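Local atomic coordinates of invasion-associated protein B (Bartonella henselae, PDB entry 3DTD), a protein that is of unknown function but belongs to the IalB family and is probably associated with host-cell invasion by the bacterium. Residues V44-R49 and A61-L66; L90-G95 and A123-G128; K132-I137 and P144-F149. All coordinates share one frame; numbering follows the deposited sequence.

In the fold
Interaction 1 lies nearest the centre of the chain and joins two strands of the seven-stranded antiparallel sheet. Interactions 2 and 3 belong to the four-stranded sheet and lie further out. Interaction 2 sets helix 119-127 against the end of strand 88-92; interaction 3 pairs strand 130-136 with 144-151, one of the two outermost strands of that sheet within the chain. These two contacts touch, L90 packing on L133 and Q91 O probably accepting a hydrogen bond from K132 N. Their chemistry differs. Interactions 1 and 3 are hairpin ladders of backbone bonds, each with one bridging water, though P144 and N146 of interaction 3 are exposed. Interaction 2 has no hydrogen bond across it.

Interaction 1 of 3, residues V44-R49 and A61-L66; sequences VCFMHR and AMSVVL
V64 O is the best-held polar atom here, with one hydrogen bond and one weaker CA-H...O contact from across the strand pair. M47 N donates to V64 O at 2.7 Å, nearly straight at 160° and in the carbonyl plane. F46 CA makes the CA-H...O contact. The motif is an antiparallel beta hairpin made of strands 42-52 and 58-66. V64 N answers to M47 O, but this return bond is more bent, at 136°. R49 and M62 form the next hydrogen-bonded pair: R49 N reaches M62 O at 3.0 Å, and M62 N reaches R49 O at 2.8 Å. H48 and S63 form the non-hydrogen-bonded pair between them.

The two faces differ. On one, M47 and V64 lie side by side, with M47 CB 3.9 Å from V64 CG1. M47 CG is anti to its backbone N. M62 and V64 also rest on I115 of strand 110-117, and M47 meets F155 of helix 155-168. R49, on this face too, forms a salt bridge with E51. On the other face, F46 and H48 both hold their rings in the crowded position between N and the carbonyl carbon. S63 OG lies 3.5 Å from F46 CD1. H48 NE2 is hydrogen-bonded to N35 OD1.

C45 carries the disulfide to C36. Where direct bonding stops, a water bridges the strands, donating to C45 O at 2.8 Å and accepting from L66 N at 2.8 Å.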
ATOM      1  N   VAL C  44      36.020  18.775  -8.643  1.00 53.42           N
ATOM      2  CA  VAL C  44      35.517  19.882  -7.838  1.00 48.95           C
ATOM      3  C   VAL C  44      35.062  19.353  -6.477  1.00 48.81           C
ATOM      4  O   VAL C  44      34.234  18.447  -6.387  1.00 45.68           O
ATOM      5  CB  VAL C  44      34.364  20.647  -8.558  1.00 47.29           C
ATOM      6  CG1 VAL C  44      33.765  21.728  -7.656  1.00 48.17           C
ATOM      7  CG2 VAL C  44      34.858  21.271  -9.860  1.00 50.57           C
ATOM      8  N   CYS C  45      35.621  19.927  -5.421  1.00 56.34           N
ATOM      9  CA  CYS C  45      35.285  19.525  -4.067  1.00 51.96           C
ATOM     10  C   CYS C  45      34.543  20.636  -3.351  1.00 48.26           C
ATOM     11  O   CYS C  45      34.938  21.797  -3.405  1.00 48.50           O
ATOM     12  CB  CYS C  45      36.546  19.133  -3.300  1.00 53.49           C
ATOM     13  SG  CYS C  45      37.401  17.714  -4.008  1.00 59.90           S
ATOM     14  N   PHE C  46      33.452  20.274  -2.690  1.00 46.54           N
ATOM     15  CA  PHE C  46      32.670  21.251  -1.948  1.00 45.10           C
ATOM     16  C   PHE C  46      32.513  20.925  -0.465  1.00 40.80           C
ATOM     17  O   PHE C  46      32.579  19.772  -0.045  1.00 37.09           O
ATOM     18  CB  PHE C  46      31.321  21.562  -2.627  1.00 47.57           C
ATOM     19  CG  PHE C  46      30.427  20.366  -2.824  1.00 53.21           C
ATOM     20  CD1 PHE C  46      29.413  20.085  -1.912  1.00 57.17           C
ATOM     21  CD2 PHE C  46      30.568  19.544  -3.944  1.00 55.86           C
ATOM     22  CE1 PHE C  46      28.568  18.987  -2.094  1.00 57.79           C
ATOM     23  CE2 PHE C  46      29.734  18.440  -4.133  1.00 61.68           C
ATOM     24  CZ  PHE C  46      28.728  18.164  -3.205  1.00 59.18           C
ATOM     25  N   MET C  47      32.299  21.986   0.301  1.00 40.92           N
ATOM     26  CA  MET C  47      32.265  21.985   1.748  1.00 36.75           C
ATOM     27  C   MET C  47      30.840  22.328   2.132  1.00 35.78           C
ATOM     28  O   MET C  47      30.335  23.371   1.724  1.00 35.37           O
ATOM     29  CB  MET C  47      33.177  23.113   2.197  1.00 40.98           C
ATOM     30  CG  MET C  47      33.850  22.968   3.506  1.00 41.94           C
ATOM     31  SD  MET C  47      34.885  24.429   3.765  1.00 31.55           S
ATOM     32  CE  MET C  47      34.387  24.735   5.441  1.00 28.66           C
ATOM     33  N   HIS C  48      30.173  21.476   2.901  1.00 36.12           N
ATOM     34  CA  HIS C  48      28.751  21.712   3.172  1.00 33.95           C
ATOM     35  C   HIS C  48      28.254  21.357   4.566  1.00 33.69           C
ATOM     36  O   HIS C  48      28.860  20.560   5.272  1.00 32.58           O
ATOM     37  CB  HIS C  48      27.863  21.069   2.096  1.00 31.25           C
ATOM     38  CG  HIS C  48      28.027  19.587   1.979  1.00 33.61           C
ATOM     39  ND1 HIS C  48      27.151  18.697   2.557  1.00 36.89           N
ATOM     40  CD2 HIS C  48      28.967  18.841   1.355  1.00 31.33           C
ATOM     41  CE1 HIS C  48      27.539  17.465   2.286  1.00 36.66           C
ATOM     42  NE2 HIS C  48      28.640  17.524   1.563  1.00 34.86           N
ATOM     43  N   ARG C  49      27.136  21.980   4.933  1.00 34.61           N
ATOM     44  CA  ARG C  49      26.518  21.861   6.248  1.00 35.47           C
ATOM     45  C   ARG C  49      25.009  22.131   6.144  1.00 37.50           C
ATOM     46  O   ARG C  49      24.592  23.110   5.524  1.00 37.22           O
ATOM     47  CB  ARG C  49      27.172  22.859   7.214  1.00 34.53           C
ATOM     48  CG  ARG C  49      26.430  23.094   8.524  1.00 32.80           C
ATOM     49  CD  ARG C  49      26.934  22.171   9.612  1.00 34.51           C
ATOM     50  NE  ARG C  49      25.980  22.034  10.710  1.00 35.25           N
ATOM     51  CZ  ARG C  49      25.602  20.878  11.247  1.00 35.17           C
ATOM     52  NH1 ARG C  49      26.101  19.725  10.816  1.00 34.56           N
ATOM     53  NH2 ARG C  49      24.728  20.884  12.237  1.00 33.44           N
ATOM     54  N   ALA C  61      20.812  25.609   4.905  1.00 38.85           N
ATOM     55  CA  ALA C  61      21.930  24.841   4.363  1.00 36.13           C
ATOM     56  C   ALA C  61      22.992  25.776   3.781  1.00 39.79           C
ATOM     57  O   ALA C  61      22.690  26.888   3.356  1.00 41.43           O
ATOM     58  CB  ALA C  61      21.442  23.853   3.303  1.00 32.97           C
ATOM     59  N   MET C  62      24.241  25.323   3.780  1.00 38.71           N
ATOM     60  CA  MET C  62      25.344  26.099   3.232  1.00 37.27           C
ATOM     61  C   MET C  62      26.276  25.182   2.460  1.00 36.75           C
ATOM     62  O   MET C  62      26.664  24.139   2.965  1.00 39.05           O
ATOM     63  CB  MET C  62      26.098  26.835   4.349  1.00 35.21           C
ATOM     64  CG  MET C  62      27.343  27.595   3.877  1.00 44.34           C
ATOM     65  SD  MET C  62      27.965  28.834   5.029  1.00 41.24           S
ATOM     66  CE  MET C  62      26.734  30.101   4.776  1.00 57.47           C
ATOM     67  N   SER C  63      26.613  25.571   1.232  1.00 38.48           N
ATOM     68  CA  SER C  63      27.556  24.825   0.401  1.00 39.80           C
ATOM     69  C   SER C  63      28.598  25.784  -0.161  1.00 42.59           C
ATOM     70  O   SER C  63      28.255  26.861  -0.648  1.00 44.06           O
ATOM     71  CB  SER C  63      26.828  24.090  -0.727  1.00 38.57           C
ATOM     72  OG  SER C  63      27.632  23.050  -1.262  1.00 44.80           O
ATOM     73  N   VAL C  64      29.866  25.383  -0.095  1.00 43.01           N
ATOM     74  CA  VAL C  64      30.987  26.296  -0.313  1.00 42.90           C
ATOM     75  C   VAL C  64      32.150  25.630  -1.070  1.00 42.41           C
ATOM     76  O   VAL C  64      32.475  24.469  -0.823  1.00 39.93           O
ATOM     77  CB  VAL C  64      31.410  26.952   1.050  1.00 45.63           C
ATOM     78  CG1 VAL C  64      32.911  26.906   1.301  1.00 47.44           C
ATOM     79  CG2 VAL C  64      30.853  28.365   1.162  1.00 50.37           C
ATOM     80  N   VAL C  65      32.730  26.362  -2.024  1.00 43.82           N
ATOM     81  CA  VAL C  65      33.924  25.922  -2.752  1.00 44.96           C
ATOM     82  C   VAL C  65      35.087  26.893  -2.569  1.00 46.88           C
ATOM     83  O   VAL C  65      34.886  28.072  -2.271  1.00 44.42           O
ATOM     84  CB  VAL C  65      33.671  25.708  -4.281  1.00 45.12           C
ATOM     85  CG1 VAL C  65      32.739  24.538  -4.520  1.00 47.83           C
ATOM     86  CG2 VAL C  65      33.138  26.979  -4.952  1.00 43.53           C
ATOM     87  N   LEU C  66      36.301  26.376  -2.743  1.00 42.73           N
ATOM     88  CA  LEU C  66      37.515  27.176  -2.736  1.00 44.43           C
ATOM     89  C   LEU C  66      37.935  27.428  -4.184  1.00 50.75           C
ATOM     90  O   LEU C  66      38.297  26.493  -4.912  1.00 42.86           O
ATOM     91  CB  LEU C  66      38.633  26.431  -1.999  1.00 46.18           C
ATOM     92  CG  LEU C  66      39.810  27.117  -1.287  1.00 49.58           C
ATOM     93  CD1 LEU C  66      41.058  26.306  -1.559  1.00 44.71           C
ATOM     94  CD2 LEU C  66      40.040  28.597  -1.617  1.00 46.83           C
TER
HETATM   95  O   HOH W   1      37.005  23.665  -3.265  1.00 36.39           O

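Interaction 2 of 3, residues L90-G95 and A123-G128; sequences LQVDEG and AALRAG
V92 carries this contact, with its two methyl groups doing different work. Its chi1 of -167° sets CG1 anti to the backbone N and CG2 beside it. V92 CG1 lies over the end of the helix, 3.3 Å from A124 O and 3.8 Å from G128 CA. G128 has no side chain, so CG1 can come close to its backbone. V92 CG2 meets the side chains, at 3.9 Å from A124 CB and 3.6 Å from L125 CD1. V92 and L125 cross at about a right angle. The CB of L125 points away from strand 88-92, but its CD1 swings back to V92. This takes torsions away from the staggered positions; as modelled, chi2 is nearly eclipsed at 9°.

Next to V92, D93 is the second residue of a type II' beta turn from V92 to G95, closed by G95 N to V92 O. Its CG stands beside its own backbone N, anti to the carbonyl carbon. D93 OD2 rests 3.4 Å from G128 CA. The carboxylate also accepts two backbone N-H groups, OD1 from H130 and OD2 from K129, which probably favours its charged form. Q91 spans the turn on its own side: its extended chain brings Q91 NE2 to G95 O at 2.9 Å, in the amide plane and almost straight at 170°.

The contact thus closes the final turn of helix 119-127 over the end of strand 88-92. A97 and L152 pack beside V92. L125 continues inward to L131 of strand 130-136, F117 of strand 110-117 and F155 of helix 155-168.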
ATOM      1  N   LEU C  90      24.654  38.431   7.089  1.00 49.37           N
ATOM      2  CA  LEU C  90      25.516  37.373   7.616  1.00 49.09           C
ATOM      3  C   LEU C  90      26.562  37.959   8.559  1.00 49.34           C
ATOM      4  O   LEU C  90      27.282  38.890   8.195  1.00 48.34           O
ATOM      5  CB  LEU C  90      26.211  36.623   6.473  1.00 49.06           C
ATOM      6  CG  LEU C  90      25.452  35.535   5.705  1.00 49.65           C
ATOM      7  CD1 LEU C  90      24.554  36.115   4.623  1.00 49.85           C
ATOM      8  CD2 LEU C  90      26.438  34.565   5.092  1.00 55.37           C
ATOM      9  N   GLN C  91      26.649  37.406   9.764  1.00 48.45           N
ATOM     10  CA  GLN C  91      27.585  37.890  10.774  1.00 49.30           C
ATOM     11  C   GLN C  91      28.234  36.736  11.533  1.00 47.13           C
ATOM     12  O   GLN C  91      27.544  35.854  12.039  1.00 45.60           O
ATOM     13  CB  GLN C  91      26.870  38.830  11.754  1.00 49.48           C
ATOM     14  CG  GLN C  91      27.790  39.523  12.753  1.00 55.72           C
ATOM     15  CD  GLN C  91      27.040  40.333  13.796  1.00 57.49           C
ATOM     16  OE1 GLN C  91      25.858  40.100  14.060  1.00 61.49           O
ATOM     17  NE2 GLN C  91      27.732  41.286  14.404  1.00 62.86           N
ATOM     18  N   VAL C  92      29.562  36.747  11.608  1.00 46.27           N
ATOM     19  CA  VAL C  92      30.273  35.770  12.424  1.00 45.53           C
ATOM     20  C   VAL C  92      30.173  36.195  13.885  1.00 50.58           C
ATOM     21  O   VAL C  92      30.803  37.173  14.307  1.00 51.19           O
ATOM     22  CB  VAL C  92      31.752  35.600  12.024  1.00 43.86           C
ATOM     23  CG1 VAL C  92      32.326  34.366  12.686  1.00 41.13           C
ATOM     24  CG2 VAL C  92      31.899  35.507  10.522  1.00 37.30           C
ATOM     25  N   ASP C  93      29.356  35.447  14.629  1.00 49.61           N
ATOM     26  CA  ASP C  93      29.049  35.703  16.038  1.00 50.36           C
ATOM     27  C   ASP C  93      28.569  37.138  16.283  1.00 48.33           C
ATOM     28  O   ASP C  93      27.528  37.533  15.759  1.00 44.96           O
ATOM     29  CB  ASP C  93      30.226  35.306  16.946  1.00 51.56           C
ATOM     30  CG  ASP C  93      30.571  33.828  16.845  1.00 52.67           C
ATOM     31  OD1 ASP C  93      29.672  32.976  17.036  1.00 51.62           O
ATOM     32  OD2 ASP C  93      31.748  33.517  16.581  1.00 50.84           O
ATOM     33  N   GLU C  94      29.336  37.911  17.049  1.00 51.88           N
ATOM     34  CA  GLU C  94      28.953  39.281  17.401  1.00 55.80           C
ATOM     35  C   GLU C  94      29.987  40.317  16.966  1.00 50.17           C
ATOM     36  O   GLU C  94      29.929  41.475  17.383  1.00 50.66           O
ATOM     37  CB  GLU C  94      28.685  39.394  18.907  1.00 56.48           C
ATOM     38  CG  GLU C  94      27.414  38.692  19.374  1.00 65.71           C
ATOM     39  CD  GLU C  94      27.195  38.794  20.877  1.00 74.28           C
ATOM     40  OE1 GLU C  94      27.220  39.922  21.419  1.00 82.29           O
ATOM     41  OE2 GLU C  94      26.987  37.740  21.517  1.00 92.89           O
ATOM     42  N   GLY C  95      30.919  39.900  16.112  1.00 49.24           N
ATOM     43  CA  GLY C  95      32.011  40.760  15.663  1.00 45.63           C
ATOM     44  C   GLY C  95      31.709  41.606  14.438  1.00 43.27           C
ATOM     45  O   GLY C  95      30.562  41.719  14.008  1.00 43.44           O
ATOM     46  N   ALA C 123      38.928  34.261   7.532  1.00 46.29           N
ATOM     47  CA  ALA C 123      39.643  34.230   8.814  1.00 47.43           C
ATOM     48  C   ALA C 123      38.717  34.323  10.036  1.00 46.69           C
ATOM     49  O   ALA C 123      38.977  33.691  11.062  1.00 50.87           O
ATOM     50  CB  ALA C 123      40.704  35.330   8.857  1.00 46.47           C
ATOM     51  N   ALA C 124      37.642  35.102   9.912  1.00 45.39           N
ATOM     52  CA  ALA C 124      36.632  35.232  10.964  1.00 43.55           C
ATOM     53  C   ALA C 124      35.813  33.957  11.112  1.00 44.34           C
ATOM     54  O   ALA C 124      35.479  33.564  12.228  1.00 46.26           O
ATOM     55  CB  ALA C 124      35.720  36.424  10.687  1.00 41.59           C
ATOM     56  N   LEU C 125      35.503  33.326   9.979  1.00 44.84           N
ATOM     57  CA  LEU C 125      34.801  32.039   9.923  1.00 44.49           C
ATOM     58  C   LEU C 125      35.587  30.915  10.607  1.00 44.56           C
ATOM     59  O   LEU C 125      35.001  30.061  11.271  1.00 43.64           O
ATOM     60  CB  LEU C 125      34.519  31.658   8.463  1.00 43.18           C
ATOM     61  CG  LEU C 125      33.169  31.757   7.735  1.00 44.78           C
ATOM     62  CD1 LEU C 125      32.062  32.483   8.486  1.00 39.85           C
ATOM     63  CD2 LEU C 125      33.372  32.348   6.351  1.00 39.38           C
ATOM     64  N   ARG C 126      36.910  30.930  10.433  1.00 45.34           N
ATOM     65  CA  ARG C 126      37.810  29.948  11.051  1.00 44.71           C
ATOM     66  C   ARG C 126      37.859  30.071  12.569  1.00 44.87           C
ATOM     67  O   ARG C 126      37.975  29.068  13.267  1.00 47.80           O
ATOM     68  CB  ARG C 126      39.231  30.075  10.495  1.00 43.34           C
ATOM     69  CG  ARG C 126      39.329  30.016   8.990  1.00 40.01           C
ATOM     70  CD  ARG C 126      40.763  30.127   8.528  1.00 28.69           C
ATOM     71  NE  ARG C 126      41.290  28.793   8.296  1.00 41.85           N
ATOM     72  CZ  ARG C 126      41.633  28.316   7.107  1.00 38.75           C
ATOM     73  NH1 ARG C 126      41.552  29.073   6.019  1.00 43.56           N
ATOM     74  NH2 ARG C 126      42.079  27.078   7.015  1.00 25.49           N
ATOM     75  N   ALA C 127      37.761  31.301  13.068  1.00 45.54           N
ATOM     76  CA  ALA C 127      37.820  31.572  14.505  1.00 48.41           C
ATOM     77  C   ALA C 127      36.445  31.608  15.177  1.00 48.78           C
ATOM     78  O   ALA C 127      36.351  31.655  16.405  1.00 51.67           O
ATOM     79  CB  ALA C 127      38.577  32.880  14.766  1.00 48.14           C
ATOM     80  N   GLY C 128      35.386  31.578  14.374  1.00 47.25           N
ATOM     81  CA  GLY C 128      34.024  31.738  14.883  1.00 42.82           C
ATOM     82  C   GLY C 128      33.345  30.463  15.334  1.00 41.28           C
ATOM     83  O   GLY C 128      33.831  29.366  15.066  1.00 42.06           O
TER

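Interaction 3 of 3, residues K132-I137 and P144-F149; sequences KLAMTI and PLNDLF
Backbone bonds tie strand 130-136 to strand 144-151 in an antiparallel hairpin with an irregular middle. M135 and L145 form the full hydrogen-bonded pair. M135 N donates to L145 O at 3.0 Å, in the carbonyl plane. L145 N returns to M135 O at 2.8 Å and is almost straight at 177°, though the donor stands above the carbonyl plane. Further along, L133 N bonds to L148 O at 2.9 Å, again from above the plane. Between K132-F149 and M135-L145 the register slips by one residue, and the second strand loops out at N146 and D147.

A water fills in for bonding at this break. It donates to L133 O at 2.7 Å and to L145 O at 2.6 Å, and it accepts a longer bond from L148 N. L145 O therefore takes both a backbone N-H and a water.

Apolar contacts gather on the face of M135 and L145. These two lie side by side, and M135 CG, in the crowded position between N and the carbonyl carbon, is 4.0 Å from L145 CB. I137 crosses L145 obliquely, with I137 CG1 3.9 Å from L145 CB. L133 CD2 passes over the backbone of F149.

F149 stacks on H130 and packs against E27 of the second subunit. Strand 88-92 flanks strand 130-136 on its other edge. L133 and M135 reach L76 and V78 of strand 72-78.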
ATOM      1  N   LYS C 132      25.702  33.833  12.183  1.00 43.72           N
ATOM      2  CA  LYS C 132      24.343  34.288  12.449  1.00 42.98           C
ATOM      3  C   LYS C 132      23.693  34.880  11.207  1.00 42.41           C
ATOM      4  O   LYS C 132      24.314  35.653  10.472  1.00 40.11           O
ATOM      5  CB  LYS C 132      24.334  35.310  13.589  1.00 47.20           C
ATOM      6  CG  LYS C 132      24.655  34.725  14.961  1.00 53.94           C
ATOM      7  CD  LYS C 132      24.521  35.775  16.050  1.00 69.04           C
ATOM      8  CE  LYS C 132      24.869  35.201  17.414  1.00 83.49           C
ATOM      9  NZ  LYS C 132      24.772  36.226  18.495  1.00 87.36           N
ATOM     10  N   LEU C 133      22.439  34.501  10.976  1.00 43.77           N
ATOM     11  CA  LEU C 133      21.670  35.020   9.846  1.00 43.75           C
ATOM     12  C   LEU C 133      20.559  35.961  10.310  1.00 41.95           C
ATOM     13  O   LEU C 133      19.917  35.720  11.335  1.00 41.50           O
ATOM     14  CB  LEU C 133      21.069  33.884   9.013  1.00 43.71           C
ATOM     15  CG  LEU C 133      21.855  32.914   8.115  1.00 45.76           C
ATOM     16  CD1 LEU C 133      23.342  33.256   7.943  1.00 43.26           C
ATOM     17  CD2 LEU C 133      21.705  31.497   8.614  1.00 46.50           C
ATOM     18  N   ALA C 134      20.346  37.031   9.549  1.00 41.94           N
ATOM     19  CA  ALA C 134      19.265  37.983   9.809  1.00 42.56           C
ATOM     20  C   ALA C 134      18.517  38.307   8.517  1.00 40.75           C
ATOM     21  O   ALA C 134      19.126  38.698   7.516  1.00 40.17           O
ATOM     22  CB  ALA C 134      19.814  39.256  10.446  1.00 43.45           C
ATOM     23  N   MET C 135      17.198  38.132   8.543  1.00 42.05           N
ATOM     24  CA  MET C 135      16.355  38.394   7.369  1.00 41.47           C
ATOM     25  C   MET C 135      14.964  38.894   7.766  1.00 43.88           C
ATOM     26  O   MET C 135      14.650  38.997   8.952  1.00 43.74           O
ATOM     27  CB  MET C 135      16.279  37.156   6.456  1.00 39.15           C
ATOM     28  CG  MET C 135      15.748  35.892   7.118  1.00 39.34           C
ATOM     29  SD  MET C 135      16.320  34.376   6.320  1.00 36.97           S
ATOM     30  CE  MET C 135      17.947  34.193   7.034  1.00 41.61           C
ATOM     31  N   THR C 136      14.144  39.214   6.768  1.00 46.07           N
ATOM     32  CA  THR C 136      12.796  39.729   6.991  1.00 45.18           C
ATOM     33  C   THR C 136      11.759  38.735   6.458  1.00 45.55           C
ATOM     34  O   THR C 136      11.894  38.221   5.349  1.00 44.57           O
ATOM     35  CB  THR C 136      12.614  41.110   6.307  1.00 45.92           C
ATOM     36  OG1 THR C 136      13.736  41.950   6.608  1.00 48.52           O
ATOM     37  CG2 THR C 136      11.344  41.792   6.780  1.00 42.10           C
ATOM     38  N   ILE C 137      10.736  38.462   7.261  1.00 44.98           N
ATOM     39  CA  ILE C 137       9.628  37.600   6.855  1.00 46.74           C
ATOM     40  C   ILE C 137       8.623  38.394   6.014  1.00 47.88           C
ATOM     41  O   ILE C 137       8.252  39.512   6.378  1.00 46.29           O
ATOM     42  CB  ILE C 137       8.925  36.967   8.090  1.00 47.58           C
ATOM     43  CG1 ILE C 137       9.947  36.240   8.974  1.00 45.71           C
ATOM     44  CG2 ILE C 137       7.811  36.005   7.667  1.00 47.00           C
ATOM     45  CD1 ILE C 137       9.410  35.791  10.322  1.00 46.42           C
ATOM     46  N   PRO C 144      11.179  40.505  11.724  1.00 60.00           N
ATOM     47  CA  PRO C 144      12.511  39.956  11.475  1.00 58.65           C
ATOM     48  C   PRO C 144      12.617  38.475  11.848  1.00 56.92           C
ATOM     49  O   PRO C 144      11.892  37.997  12.724  1.00 56.50           O
ATOM     50  CB  PRO C 144      13.411  40.802  12.380  1.00 60.17           C
ATOM     51  CG  PRO C 144      12.531  41.213  13.508  1.00 61.13           C
ATOM     52  CD  PRO C 144      11.139  41.330  12.949  1.00 60.52           C
ATOM     53  N   LEU C 145      13.502  37.762  11.156  1.00 54.51           N
ATOM     54  CA  LEU C 145      13.874  36.402  11.526  1.00 53.27           C
ATOM     55  C   LEU C 145      15.369  36.420  11.829  1.00 54.44           C
ATOM     56  O   LEU C 145      16.194  36.573  10.923  1.00 51.05           O
ATOM     57  CB  LEU C 145      13.534  35.409  10.404  1.00 51.62           C
ATOM     58  CG  LEU C 145      13.658  33.902  10.684  1.00 53.15           C
ATOM     59  CD1 LEU C 145      12.688  33.438  11.764  1.00 52.22           C
ATOM     60  CD2 LEU C 145      13.447  33.092   9.415  1.00 50.15           C
ATOM     61  N   ASN C 146      15.708  36.285  13.111  1.00 56.36           N
ATOM     62  CA  ASN C 146      17.083  36.479  13.574  1.00 57.01           C
ATOM     63  C   ASN C 146      17.692  35.288  14.316  1.00 56.32           C
ATOM     64  O   ASN C 146      18.859  35.332  14.706  1.00 56.43           O
ATOM     65  CB  ASN C 146      17.176  37.734  14.455  1.00 59.20           C
ATOM     66  CG  ASN C 146      16.861  39.020  13.700  1.00 62.65           C
ATOM     67  OD1 ASN C 146      17.076  39.128  12.489  1.00 63.76           O
ATOM     68  ND2 ASN C 146      16.358  40.011  14.427  1.00 62.30           N
ATOM     69  N   ASP C 147      16.909  34.227  14.499  1.00 55.86           N
ATOM     70  CA  ASP C 147      17.341  33.077  15.302  1.00 57.81           C
ATOM     71  C   ASP C 147      18.009  31.940  14.509  1.00 55.12           C
ATOM     72  O   ASP C 147      18.349  30.895  15.070  1.00 54.72           O
ATOM     73  CB  ASP C 147      16.182  32.546  16.168  1.00 62.72           C
ATOM     74  CG  ASP C 147      14.949  32.156  15.353  1.00 71.79           C
ATOM     75  OD1 ASP C 147      13.974  31.676  15.968  1.00 81.02           O
ATOM     76  OD2 ASP C 147      14.940  32.324  14.114  1.00 74.12           O
ATOM     77  N   LEU C 148      18.198  32.153  13.211  1.00 51.17           N
ATOM     78  CA  LEU C 148      18.842  31.165  12.349  1.00 46.73           C
ATOM     79  C   LEU C 148      20.353  31.380  12.267  1.00 44.22           C
ATOM     80  O   LEU C 148      20.836  32.509  12.332  1.00 45.14           O
ATOM     81  CB  LEU C 148      18.227  31.190  10.950  1.00 47.15           C
ATOM     82  CG  LEU C 148      17.131  30.205  10.527  1.00 47.34           C
ATOM     83  CD1 LEU C 148      16.080  29.937  11.598  1.00 46.46           C
ATOM     84  CD2 LEU C 148      16.490  30.729   9.259  1.00 44.01           C
ATOM     85  N   PHE C 149      21.087  30.281  12.119  1.00 42.14           N
ATOM     86  CA  PHE C 149      22.547  30.296  12.106  1.00 41.17           C
ATOM     87  C   PHE C 149      23.097  29.073  11.385  1.00 40.87           C
ATOM     88  O   PHE C 149      22.376  28.105  11.138  1.00 41.53           O
ATOM     89  CB  PHE C 149      23.129  30.367  13.536  1.00 44.39           C
ATOM     90  CG  PHE C 149      22.530  29.366  14.487  1.00 47.84           C
ATOM     91  CD1 PHE C 149      23.008  28.059  14.542  1.00 47.22           C
ATOM     92  CD2 PHE C 149      21.480  29.732  15.324  1.00 48.94           C
ATOM     93  CE1 PHE C 149      22.446  27.138  15.404  1.00 49.56           C
ATOM     94  CE2 PHE C 149      20.910  28.815  16.187  1.00 50.32           C
ATOM     95  CZ  PHE C 149      21.389  27.521  16.223  1.00 51.81           C
TER
HETATM   96  O   HOH W   2      17.637  34.389  10.873  1.00 46.72           O